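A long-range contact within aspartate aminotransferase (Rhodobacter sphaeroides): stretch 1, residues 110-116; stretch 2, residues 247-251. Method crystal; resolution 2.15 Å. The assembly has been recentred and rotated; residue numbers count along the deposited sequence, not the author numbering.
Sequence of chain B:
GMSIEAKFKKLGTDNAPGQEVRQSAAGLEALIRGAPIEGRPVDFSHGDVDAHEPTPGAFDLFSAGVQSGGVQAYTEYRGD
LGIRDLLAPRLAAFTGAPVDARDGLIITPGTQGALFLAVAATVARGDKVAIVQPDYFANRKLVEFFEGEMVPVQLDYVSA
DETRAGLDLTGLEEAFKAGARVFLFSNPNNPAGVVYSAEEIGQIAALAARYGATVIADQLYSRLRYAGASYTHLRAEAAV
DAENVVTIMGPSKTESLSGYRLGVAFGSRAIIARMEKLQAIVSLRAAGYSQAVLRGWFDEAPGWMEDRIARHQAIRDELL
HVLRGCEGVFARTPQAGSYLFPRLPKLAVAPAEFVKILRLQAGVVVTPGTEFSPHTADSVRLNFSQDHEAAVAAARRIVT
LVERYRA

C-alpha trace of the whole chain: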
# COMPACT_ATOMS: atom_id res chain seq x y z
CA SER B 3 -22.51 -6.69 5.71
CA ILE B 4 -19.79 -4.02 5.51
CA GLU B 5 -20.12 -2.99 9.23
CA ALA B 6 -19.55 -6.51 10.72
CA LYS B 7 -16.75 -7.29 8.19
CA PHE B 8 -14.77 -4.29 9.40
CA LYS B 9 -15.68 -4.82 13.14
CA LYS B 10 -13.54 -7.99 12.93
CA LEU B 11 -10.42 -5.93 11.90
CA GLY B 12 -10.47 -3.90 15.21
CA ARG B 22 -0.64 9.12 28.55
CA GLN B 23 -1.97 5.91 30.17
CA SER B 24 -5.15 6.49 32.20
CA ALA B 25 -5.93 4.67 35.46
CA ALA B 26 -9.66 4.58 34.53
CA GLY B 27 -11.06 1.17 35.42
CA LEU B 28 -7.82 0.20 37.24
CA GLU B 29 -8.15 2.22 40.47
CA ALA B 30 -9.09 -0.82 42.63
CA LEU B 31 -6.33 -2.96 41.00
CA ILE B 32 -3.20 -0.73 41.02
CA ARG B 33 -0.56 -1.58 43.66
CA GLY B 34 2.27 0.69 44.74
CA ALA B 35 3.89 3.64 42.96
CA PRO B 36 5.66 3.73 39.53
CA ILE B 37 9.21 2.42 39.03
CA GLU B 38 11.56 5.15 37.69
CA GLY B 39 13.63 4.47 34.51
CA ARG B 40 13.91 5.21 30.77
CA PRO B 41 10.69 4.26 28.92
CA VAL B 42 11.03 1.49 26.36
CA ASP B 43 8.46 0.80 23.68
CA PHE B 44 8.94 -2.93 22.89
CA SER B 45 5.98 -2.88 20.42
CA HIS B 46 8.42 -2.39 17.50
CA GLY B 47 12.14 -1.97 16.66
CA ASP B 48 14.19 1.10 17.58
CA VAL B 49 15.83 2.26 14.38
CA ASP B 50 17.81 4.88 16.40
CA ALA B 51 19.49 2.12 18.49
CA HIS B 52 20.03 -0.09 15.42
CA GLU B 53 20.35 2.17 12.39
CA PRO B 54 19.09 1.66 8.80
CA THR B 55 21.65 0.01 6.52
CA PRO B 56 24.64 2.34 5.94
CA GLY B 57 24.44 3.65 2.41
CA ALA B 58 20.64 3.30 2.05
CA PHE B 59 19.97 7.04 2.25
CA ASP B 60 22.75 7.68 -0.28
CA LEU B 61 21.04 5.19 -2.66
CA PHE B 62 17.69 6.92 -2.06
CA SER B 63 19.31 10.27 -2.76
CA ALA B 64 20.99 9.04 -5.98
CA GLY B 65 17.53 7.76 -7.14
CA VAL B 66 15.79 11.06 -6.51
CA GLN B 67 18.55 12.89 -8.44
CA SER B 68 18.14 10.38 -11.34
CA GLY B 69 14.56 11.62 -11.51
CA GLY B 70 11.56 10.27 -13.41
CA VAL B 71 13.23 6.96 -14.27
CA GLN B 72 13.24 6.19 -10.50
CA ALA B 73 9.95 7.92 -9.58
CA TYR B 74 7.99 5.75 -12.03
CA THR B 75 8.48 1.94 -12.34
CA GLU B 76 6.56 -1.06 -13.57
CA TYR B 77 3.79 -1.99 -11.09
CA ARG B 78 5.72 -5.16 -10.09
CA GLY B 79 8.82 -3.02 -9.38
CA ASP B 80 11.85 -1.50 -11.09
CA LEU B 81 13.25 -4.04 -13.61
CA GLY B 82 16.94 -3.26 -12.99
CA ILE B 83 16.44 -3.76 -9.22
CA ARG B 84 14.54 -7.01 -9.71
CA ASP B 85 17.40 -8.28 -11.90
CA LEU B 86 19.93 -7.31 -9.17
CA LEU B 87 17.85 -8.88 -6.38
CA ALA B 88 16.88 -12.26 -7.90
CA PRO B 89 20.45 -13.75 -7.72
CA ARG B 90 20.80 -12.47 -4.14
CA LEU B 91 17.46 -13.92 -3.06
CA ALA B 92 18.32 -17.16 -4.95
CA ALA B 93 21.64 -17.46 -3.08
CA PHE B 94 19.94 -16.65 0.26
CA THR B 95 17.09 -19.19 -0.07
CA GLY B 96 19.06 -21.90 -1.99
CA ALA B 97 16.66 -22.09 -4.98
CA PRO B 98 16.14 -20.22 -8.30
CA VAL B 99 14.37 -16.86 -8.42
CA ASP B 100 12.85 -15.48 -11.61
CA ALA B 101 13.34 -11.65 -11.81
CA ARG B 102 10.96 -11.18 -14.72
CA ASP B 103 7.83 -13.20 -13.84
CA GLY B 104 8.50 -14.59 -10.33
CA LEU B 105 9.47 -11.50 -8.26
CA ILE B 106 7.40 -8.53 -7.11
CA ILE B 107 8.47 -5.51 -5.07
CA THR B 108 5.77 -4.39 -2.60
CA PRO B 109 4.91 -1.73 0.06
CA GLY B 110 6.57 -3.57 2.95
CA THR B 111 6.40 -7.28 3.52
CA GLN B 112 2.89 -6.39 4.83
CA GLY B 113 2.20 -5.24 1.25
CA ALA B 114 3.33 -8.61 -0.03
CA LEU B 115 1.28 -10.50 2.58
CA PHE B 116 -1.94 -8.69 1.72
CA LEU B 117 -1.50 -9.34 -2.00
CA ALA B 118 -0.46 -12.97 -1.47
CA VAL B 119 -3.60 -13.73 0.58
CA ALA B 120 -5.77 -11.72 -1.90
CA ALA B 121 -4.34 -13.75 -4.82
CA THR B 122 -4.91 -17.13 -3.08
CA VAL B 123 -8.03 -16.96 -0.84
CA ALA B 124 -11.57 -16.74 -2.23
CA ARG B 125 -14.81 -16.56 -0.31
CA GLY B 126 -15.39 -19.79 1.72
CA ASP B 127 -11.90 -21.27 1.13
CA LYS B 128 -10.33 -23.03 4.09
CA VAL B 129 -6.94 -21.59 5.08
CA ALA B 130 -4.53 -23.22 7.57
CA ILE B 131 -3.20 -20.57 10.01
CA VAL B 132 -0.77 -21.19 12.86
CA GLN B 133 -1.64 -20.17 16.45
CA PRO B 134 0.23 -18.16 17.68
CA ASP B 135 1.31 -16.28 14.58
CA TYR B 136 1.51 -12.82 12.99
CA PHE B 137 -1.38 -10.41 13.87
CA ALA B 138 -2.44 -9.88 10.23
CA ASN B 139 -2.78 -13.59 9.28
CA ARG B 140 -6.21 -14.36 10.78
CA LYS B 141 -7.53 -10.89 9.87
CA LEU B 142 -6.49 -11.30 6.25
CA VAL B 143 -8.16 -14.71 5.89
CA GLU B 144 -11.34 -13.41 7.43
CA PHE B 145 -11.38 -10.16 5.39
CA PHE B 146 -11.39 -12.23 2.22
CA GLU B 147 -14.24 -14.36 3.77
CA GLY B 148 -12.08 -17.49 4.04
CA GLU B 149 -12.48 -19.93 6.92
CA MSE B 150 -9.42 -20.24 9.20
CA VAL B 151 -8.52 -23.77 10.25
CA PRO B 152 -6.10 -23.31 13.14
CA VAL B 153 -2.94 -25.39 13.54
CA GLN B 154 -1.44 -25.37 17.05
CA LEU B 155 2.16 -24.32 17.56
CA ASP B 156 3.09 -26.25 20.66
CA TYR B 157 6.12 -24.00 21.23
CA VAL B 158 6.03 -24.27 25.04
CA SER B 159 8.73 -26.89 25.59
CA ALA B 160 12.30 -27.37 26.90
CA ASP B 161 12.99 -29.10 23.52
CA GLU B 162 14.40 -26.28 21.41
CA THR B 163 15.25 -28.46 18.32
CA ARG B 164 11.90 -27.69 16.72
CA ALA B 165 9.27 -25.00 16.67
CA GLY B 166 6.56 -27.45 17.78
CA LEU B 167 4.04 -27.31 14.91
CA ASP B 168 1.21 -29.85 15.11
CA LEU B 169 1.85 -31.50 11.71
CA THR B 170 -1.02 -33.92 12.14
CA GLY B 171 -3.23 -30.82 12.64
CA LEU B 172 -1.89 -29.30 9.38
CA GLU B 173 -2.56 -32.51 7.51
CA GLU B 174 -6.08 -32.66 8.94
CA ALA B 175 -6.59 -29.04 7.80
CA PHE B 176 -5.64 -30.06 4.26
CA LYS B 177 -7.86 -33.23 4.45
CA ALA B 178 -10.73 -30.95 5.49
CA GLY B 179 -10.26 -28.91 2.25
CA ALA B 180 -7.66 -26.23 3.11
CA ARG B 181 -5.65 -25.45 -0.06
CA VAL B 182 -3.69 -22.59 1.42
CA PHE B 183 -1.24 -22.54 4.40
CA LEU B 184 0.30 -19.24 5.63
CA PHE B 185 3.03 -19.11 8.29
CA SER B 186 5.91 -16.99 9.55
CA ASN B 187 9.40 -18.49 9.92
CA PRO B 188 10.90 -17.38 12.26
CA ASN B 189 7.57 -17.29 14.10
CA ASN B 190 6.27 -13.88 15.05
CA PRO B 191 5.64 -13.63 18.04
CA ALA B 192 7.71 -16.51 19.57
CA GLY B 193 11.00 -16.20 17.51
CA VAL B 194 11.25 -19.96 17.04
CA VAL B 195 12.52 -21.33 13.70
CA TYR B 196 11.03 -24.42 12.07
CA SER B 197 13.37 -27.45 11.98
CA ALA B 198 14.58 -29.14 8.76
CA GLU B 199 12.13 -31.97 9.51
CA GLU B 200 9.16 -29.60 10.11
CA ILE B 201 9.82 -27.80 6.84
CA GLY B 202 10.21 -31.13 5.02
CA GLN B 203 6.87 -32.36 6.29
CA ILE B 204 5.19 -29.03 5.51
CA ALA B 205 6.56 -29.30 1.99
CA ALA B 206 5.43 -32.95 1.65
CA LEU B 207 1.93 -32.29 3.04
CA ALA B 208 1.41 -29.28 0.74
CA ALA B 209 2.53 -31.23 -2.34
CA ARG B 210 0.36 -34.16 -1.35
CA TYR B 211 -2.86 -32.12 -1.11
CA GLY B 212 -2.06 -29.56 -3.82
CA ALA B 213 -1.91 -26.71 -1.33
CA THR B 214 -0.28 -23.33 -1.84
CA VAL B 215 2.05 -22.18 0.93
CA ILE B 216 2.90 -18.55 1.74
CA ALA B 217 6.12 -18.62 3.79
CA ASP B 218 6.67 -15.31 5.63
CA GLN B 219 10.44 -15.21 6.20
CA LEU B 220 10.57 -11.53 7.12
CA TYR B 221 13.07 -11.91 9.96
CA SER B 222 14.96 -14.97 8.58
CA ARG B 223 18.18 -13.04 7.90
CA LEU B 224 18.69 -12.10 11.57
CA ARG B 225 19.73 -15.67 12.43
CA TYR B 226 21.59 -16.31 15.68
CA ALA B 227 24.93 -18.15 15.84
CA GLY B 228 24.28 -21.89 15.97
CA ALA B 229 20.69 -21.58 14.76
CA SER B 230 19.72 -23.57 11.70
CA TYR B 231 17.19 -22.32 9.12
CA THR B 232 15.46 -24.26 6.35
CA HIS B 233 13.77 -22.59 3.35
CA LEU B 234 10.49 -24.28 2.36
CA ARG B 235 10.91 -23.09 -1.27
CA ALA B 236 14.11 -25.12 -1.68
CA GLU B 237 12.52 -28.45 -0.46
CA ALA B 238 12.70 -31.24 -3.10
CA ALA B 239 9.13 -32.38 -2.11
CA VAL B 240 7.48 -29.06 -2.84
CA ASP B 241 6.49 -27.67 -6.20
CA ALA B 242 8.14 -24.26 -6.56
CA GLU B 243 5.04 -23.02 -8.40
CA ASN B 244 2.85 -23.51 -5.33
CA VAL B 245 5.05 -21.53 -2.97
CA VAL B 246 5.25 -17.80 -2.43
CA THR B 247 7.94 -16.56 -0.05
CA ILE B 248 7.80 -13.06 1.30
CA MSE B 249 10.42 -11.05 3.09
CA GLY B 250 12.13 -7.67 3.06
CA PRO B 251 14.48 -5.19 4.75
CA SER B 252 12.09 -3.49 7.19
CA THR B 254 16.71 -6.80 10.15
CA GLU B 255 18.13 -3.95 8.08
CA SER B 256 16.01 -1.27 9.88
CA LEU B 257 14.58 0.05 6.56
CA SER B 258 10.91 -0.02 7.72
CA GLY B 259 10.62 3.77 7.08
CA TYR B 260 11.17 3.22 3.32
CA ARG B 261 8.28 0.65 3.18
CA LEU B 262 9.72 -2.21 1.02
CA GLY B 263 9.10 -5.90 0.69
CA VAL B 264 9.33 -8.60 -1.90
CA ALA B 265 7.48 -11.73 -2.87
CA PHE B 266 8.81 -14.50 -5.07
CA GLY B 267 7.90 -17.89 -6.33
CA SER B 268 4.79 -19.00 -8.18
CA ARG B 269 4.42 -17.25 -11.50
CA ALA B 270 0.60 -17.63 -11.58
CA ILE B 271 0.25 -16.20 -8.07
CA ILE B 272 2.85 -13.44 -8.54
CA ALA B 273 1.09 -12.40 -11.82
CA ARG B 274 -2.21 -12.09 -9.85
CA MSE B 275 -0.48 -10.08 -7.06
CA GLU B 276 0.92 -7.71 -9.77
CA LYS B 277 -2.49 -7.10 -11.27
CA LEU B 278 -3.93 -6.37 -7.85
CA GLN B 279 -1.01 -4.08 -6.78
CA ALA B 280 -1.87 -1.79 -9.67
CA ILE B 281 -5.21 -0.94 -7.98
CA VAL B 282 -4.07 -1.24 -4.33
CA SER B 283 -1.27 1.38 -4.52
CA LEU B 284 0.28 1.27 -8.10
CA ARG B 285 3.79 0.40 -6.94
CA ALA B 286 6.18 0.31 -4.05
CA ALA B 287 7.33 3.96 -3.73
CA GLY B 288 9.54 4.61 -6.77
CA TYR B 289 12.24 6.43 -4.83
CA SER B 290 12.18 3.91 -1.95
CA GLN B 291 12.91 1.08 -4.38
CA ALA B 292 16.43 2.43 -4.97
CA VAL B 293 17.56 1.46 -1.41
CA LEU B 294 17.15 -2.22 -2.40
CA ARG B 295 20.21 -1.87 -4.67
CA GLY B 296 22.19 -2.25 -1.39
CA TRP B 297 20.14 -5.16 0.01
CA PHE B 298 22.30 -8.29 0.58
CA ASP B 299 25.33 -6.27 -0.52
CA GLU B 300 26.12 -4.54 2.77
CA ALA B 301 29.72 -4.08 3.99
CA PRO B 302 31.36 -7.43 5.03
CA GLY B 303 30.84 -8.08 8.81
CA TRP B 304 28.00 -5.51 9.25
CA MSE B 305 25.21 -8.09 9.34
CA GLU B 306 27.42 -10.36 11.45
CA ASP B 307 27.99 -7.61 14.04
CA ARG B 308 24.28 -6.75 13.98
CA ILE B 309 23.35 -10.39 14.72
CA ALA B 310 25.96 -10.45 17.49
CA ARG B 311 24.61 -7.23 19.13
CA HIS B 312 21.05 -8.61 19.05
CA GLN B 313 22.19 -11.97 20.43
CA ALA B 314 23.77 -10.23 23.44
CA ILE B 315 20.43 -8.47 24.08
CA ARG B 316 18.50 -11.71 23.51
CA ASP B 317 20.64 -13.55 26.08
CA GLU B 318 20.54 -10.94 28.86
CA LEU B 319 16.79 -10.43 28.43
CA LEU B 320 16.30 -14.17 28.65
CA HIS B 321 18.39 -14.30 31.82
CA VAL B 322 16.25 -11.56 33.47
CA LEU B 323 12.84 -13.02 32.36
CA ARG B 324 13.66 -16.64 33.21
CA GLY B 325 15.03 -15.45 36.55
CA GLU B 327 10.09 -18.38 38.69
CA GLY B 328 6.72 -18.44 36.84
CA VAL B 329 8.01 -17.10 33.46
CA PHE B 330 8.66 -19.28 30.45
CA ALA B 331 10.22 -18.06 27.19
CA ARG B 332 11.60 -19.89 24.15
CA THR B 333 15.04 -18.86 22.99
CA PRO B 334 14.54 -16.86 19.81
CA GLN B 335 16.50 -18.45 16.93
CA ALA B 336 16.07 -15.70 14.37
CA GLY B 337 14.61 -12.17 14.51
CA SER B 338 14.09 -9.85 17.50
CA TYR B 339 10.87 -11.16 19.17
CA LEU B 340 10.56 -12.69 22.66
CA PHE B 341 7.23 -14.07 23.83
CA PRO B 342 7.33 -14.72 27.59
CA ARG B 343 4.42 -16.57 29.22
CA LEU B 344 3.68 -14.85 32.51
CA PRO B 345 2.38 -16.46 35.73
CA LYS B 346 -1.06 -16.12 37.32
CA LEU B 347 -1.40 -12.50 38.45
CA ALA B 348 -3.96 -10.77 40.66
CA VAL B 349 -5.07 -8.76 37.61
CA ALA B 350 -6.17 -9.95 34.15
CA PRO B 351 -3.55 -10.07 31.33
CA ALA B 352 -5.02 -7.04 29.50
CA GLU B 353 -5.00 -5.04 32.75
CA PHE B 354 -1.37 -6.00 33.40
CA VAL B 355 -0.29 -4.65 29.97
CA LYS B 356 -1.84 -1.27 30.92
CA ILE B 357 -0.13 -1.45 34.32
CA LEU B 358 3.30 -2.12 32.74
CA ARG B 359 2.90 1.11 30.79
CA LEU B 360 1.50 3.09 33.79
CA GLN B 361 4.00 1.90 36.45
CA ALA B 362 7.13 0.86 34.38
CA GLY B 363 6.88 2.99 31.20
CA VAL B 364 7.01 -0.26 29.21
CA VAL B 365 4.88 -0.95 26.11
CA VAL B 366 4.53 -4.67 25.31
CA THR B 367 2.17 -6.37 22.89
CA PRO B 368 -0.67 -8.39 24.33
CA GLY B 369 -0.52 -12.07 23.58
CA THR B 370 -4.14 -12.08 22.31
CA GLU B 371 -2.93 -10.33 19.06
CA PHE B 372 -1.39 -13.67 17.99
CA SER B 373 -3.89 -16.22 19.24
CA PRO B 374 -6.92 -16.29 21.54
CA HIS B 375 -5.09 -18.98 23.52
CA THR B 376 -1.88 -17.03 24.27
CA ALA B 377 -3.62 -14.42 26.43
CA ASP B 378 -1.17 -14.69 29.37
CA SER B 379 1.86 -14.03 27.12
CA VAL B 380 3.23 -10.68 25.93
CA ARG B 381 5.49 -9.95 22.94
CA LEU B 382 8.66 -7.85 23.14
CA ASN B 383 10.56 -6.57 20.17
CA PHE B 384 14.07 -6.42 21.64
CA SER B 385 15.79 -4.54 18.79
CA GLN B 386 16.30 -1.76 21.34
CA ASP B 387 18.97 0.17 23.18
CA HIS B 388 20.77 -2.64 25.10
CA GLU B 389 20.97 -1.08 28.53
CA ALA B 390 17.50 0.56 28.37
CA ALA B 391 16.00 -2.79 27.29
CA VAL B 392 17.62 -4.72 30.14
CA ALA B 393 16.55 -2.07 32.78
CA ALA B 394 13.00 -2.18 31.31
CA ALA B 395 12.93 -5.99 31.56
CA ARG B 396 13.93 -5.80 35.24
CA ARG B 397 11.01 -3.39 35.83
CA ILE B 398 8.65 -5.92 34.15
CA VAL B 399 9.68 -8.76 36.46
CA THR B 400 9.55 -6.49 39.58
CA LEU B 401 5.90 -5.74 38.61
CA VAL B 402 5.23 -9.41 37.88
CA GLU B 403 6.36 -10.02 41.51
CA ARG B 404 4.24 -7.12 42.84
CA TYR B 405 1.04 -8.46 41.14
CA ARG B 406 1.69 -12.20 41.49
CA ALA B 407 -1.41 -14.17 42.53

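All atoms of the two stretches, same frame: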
# COMPACT_ATOMS: atom_id res chain seq x y z
N GLY B 110 6.29 -2.77 1.78
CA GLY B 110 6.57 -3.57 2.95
C GLY B 110 6.31 -5.04 2.65
O GLY B 110 5.75 -5.39 1.59
N THR B 111 6.78 -5.89 3.54
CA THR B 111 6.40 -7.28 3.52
C THR B 111 4.91 -7.41 3.87
O THR B 111 4.23 -8.36 3.41
CB THR B 111 7.27 -8.12 4.48
OG1 THR B 111 8.60 -8.09 4.02
CG2 THR B 111 6.84 -9.55 4.53
N GLN B 112 4.36 -6.45 4.64
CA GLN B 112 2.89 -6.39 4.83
C GLN B 112 2.19 -6.27 3.48
O GLN B 112 1.19 -6.96 3.24
CB GLN B 112 2.47 -5.21 5.74
CG GLN B 112 0.98 -5.22 6.15
CD GLN B 112 0.60 -6.50 6.92
OE1 GLN B 112 1.30 -6.90 7.86
NE2 GLN B 112 -0.52 -7.12 6.54
N GLY B 113 2.71 -5.39 2.62
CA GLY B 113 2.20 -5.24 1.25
C GLY B 113 2.15 -6.56 0.49
O GLY B 113 1.13 -6.90 -0.11
N ALA B 114 3.24 -7.32 0.58
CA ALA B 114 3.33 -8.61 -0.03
C ALA B 114 2.33 -9.62 0.56
O ALA B 114 1.70 -10.40 -0.19
CB ALA B 114 4.75 -9.15 0.07
N LEU B 115 2.18 -9.60 1.89
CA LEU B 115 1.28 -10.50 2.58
C LEU B 115 -0.17 -10.27 2.17
O LEU B 115 -0.90 -11.24 1.83
CB LEU B 115 1.43 -10.32 4.08
CG LEU B 115 0.61 -11.20 5.00
CD1 LEU B 115 0.91 -12.70 4.79
CD2 LEU B 115 0.83 -10.78 6.50
N PHE B 116 -0.61 -9.01 2.18
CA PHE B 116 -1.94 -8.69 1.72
C PHE B 116 -2.21 -9.25 0.33
O PHE B 116 -3.27 -9.84 0.08
CB PHE B 116 -2.15 -7.17 1.65
CG PHE B 116 -3.54 -6.79 1.16
CD1 PHE B 116 -4.63 -6.97 1.95
CD2 PHE B 116 -3.74 -6.30 -0.10
CE1 PHE B 116 -5.89 -6.65 1.52
CE2 PHE B 116 -4.99 -5.96 -0.54
CZ PHE B 116 -6.07 -6.13 0.28
N THR B 247 7.17 -16.96 -1.21
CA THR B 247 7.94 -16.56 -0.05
C THR B 247 7.96 -15.07 -0.03
O THR B 247 8.14 -14.43 -1.07
CB THR B 247 9.36 -17.09 -0.13
OG1 THR B 247 9.33 -18.51 -0.31
CG2 THR B 247 10.16 -16.77 1.15
N ILE B 248 7.76 -14.49 1.15
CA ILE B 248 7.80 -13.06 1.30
C ILE B 248 8.80 -12.68 2.37
O ILE B 248 8.97 -13.39 3.32
CB ILE B 248 6.39 -12.44 1.57
CG1 ILE B 248 5.88 -12.75 2.97
CG2 ILE B 248 5.34 -12.94 0.52
CD1 ILE B 248 4.42 -12.16 3.23
N MSE B 249 9.52 -11.60 2.13
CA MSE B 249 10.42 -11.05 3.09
C MSE B 249 10.87 -9.68 2.59
O MSE B 249 10.51 -9.26 1.50
CB MSE B 249 11.65 -11.96 3.31
CG MSE B 249 12.45 -12.27 2.05
SE MSE B 249 13.86 -13.48 2.41
CE MSE B 249 14.90 -12.37 3.62
N GLY B 250 11.63 -8.98 3.42
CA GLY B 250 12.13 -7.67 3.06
C GLY B 250 13.09 -7.10 4.11
O GLY B 250 13.42 -7.77 5.08
N PRO B 251 13.51 -5.85 3.92
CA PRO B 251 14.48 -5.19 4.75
C PRO B 251 13.94 -4.32 5.88
O PRO B 251 14.69 -3.53 6.46
CB PRO B 251 15.20 -4.30 3.75
CG PRO B 251 14.14 -3.92 2.80
CD PRO B 251 13.31 -5.12 2.65

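Residues 110-116 form a helical segment that lies alongside the end of a buried strand, residues 247-249, with at least 133 residues of sequence between any two that touch. The two axes approach to 7.7 Å and run nearly antiparallel, at 157° between their N-to-C directions. The contact is small, burying 228 Å² in total, and no hydrogen bond crosses it. The backbone hydrogen bonds within the stretches all belong to the helix: Leu 115 N donates to Thr 111 O (2.8 Å) and Phe 116 N to Gln 112 O (2.9 Å), while the bond from Ala 114 N to Gly 110 O is weak at 3.3 Å. What joins the stretches is therefore packing.

Ile 248 is the centre of that packing. Its CA-to-CB bond points toward the helix, as expected from strand alternation, since that of the next residue, Met 249, points away. With chi1 at 72° (p) and chi2 at -178° (t), the side chain reaches the helix through three of its carbons. Ile 248 CD1, carried outward by the extended chi2, comes within 3.6 Å of Leu 115 CB and equally close to Leu 115 CA. Ile 248 CG2 lies 3.9 Å from Ala 114 CB, and Ile 248 CG1 lies 3.7 Å from Thr 111 CG2. One branched residue thus meets three helical positions, 111, 114 and 115, the i, i+3 and i+4 pattern that places side chains along one side of a helix.

The helical partners differ in how they present themselves. Ala 114 points toward the strand, and its CB methyl, its whole side chain, meets Ile 248 CG2. Leu 115 points sideways; Ile 248 CD1 meets Leu 115 CA and CB at 3.6 Å, and the t, p rotamer, a common one for leucine in helices, also leaves Leu 115 CD1 3.9 Å from Ile 248 CD1. Gln 112 and Phe 116 point away and take no part, and both amide atoms of the Gln 112 side chain are hydrogen-bonded elsewhere in the structure.

At chi1 of -64° (m), Thr 111 CG2 lies chiefly against Ile 248, whereas Thr 111 OG1 lies against the backbone where the strand gives way to loop, 3.1 Å from Met 249 C and 3.2 Å from Gly 250 N. The latter distance would suit a hydrogen bond, but the angle is poor, as it is for Thr 111 OG1 and Met 249 O at 3.4 Å; the hydroxyl is in close polar contact without bonding to either. Here the backbones also come nearest, with Thr 111 CA 5.5 Å from Met 249 CA.

Gly 250 fits this close approach because it has no side chain: an ideal CB would point toward the helix and lie 3.0 Å from Thr 111 OG1, a clash, and 2.9 Å from Pro 251 CD. Met 249, a selenomethionine in a p, t, m conformation, has its CA-to-CB bond pointing away, and the nearest approach of its side chain to the helical stretch is 5.0 Å, from Met 249 CB to Thr 111 OG1, so its share of the contact comes chiefly from its backbone.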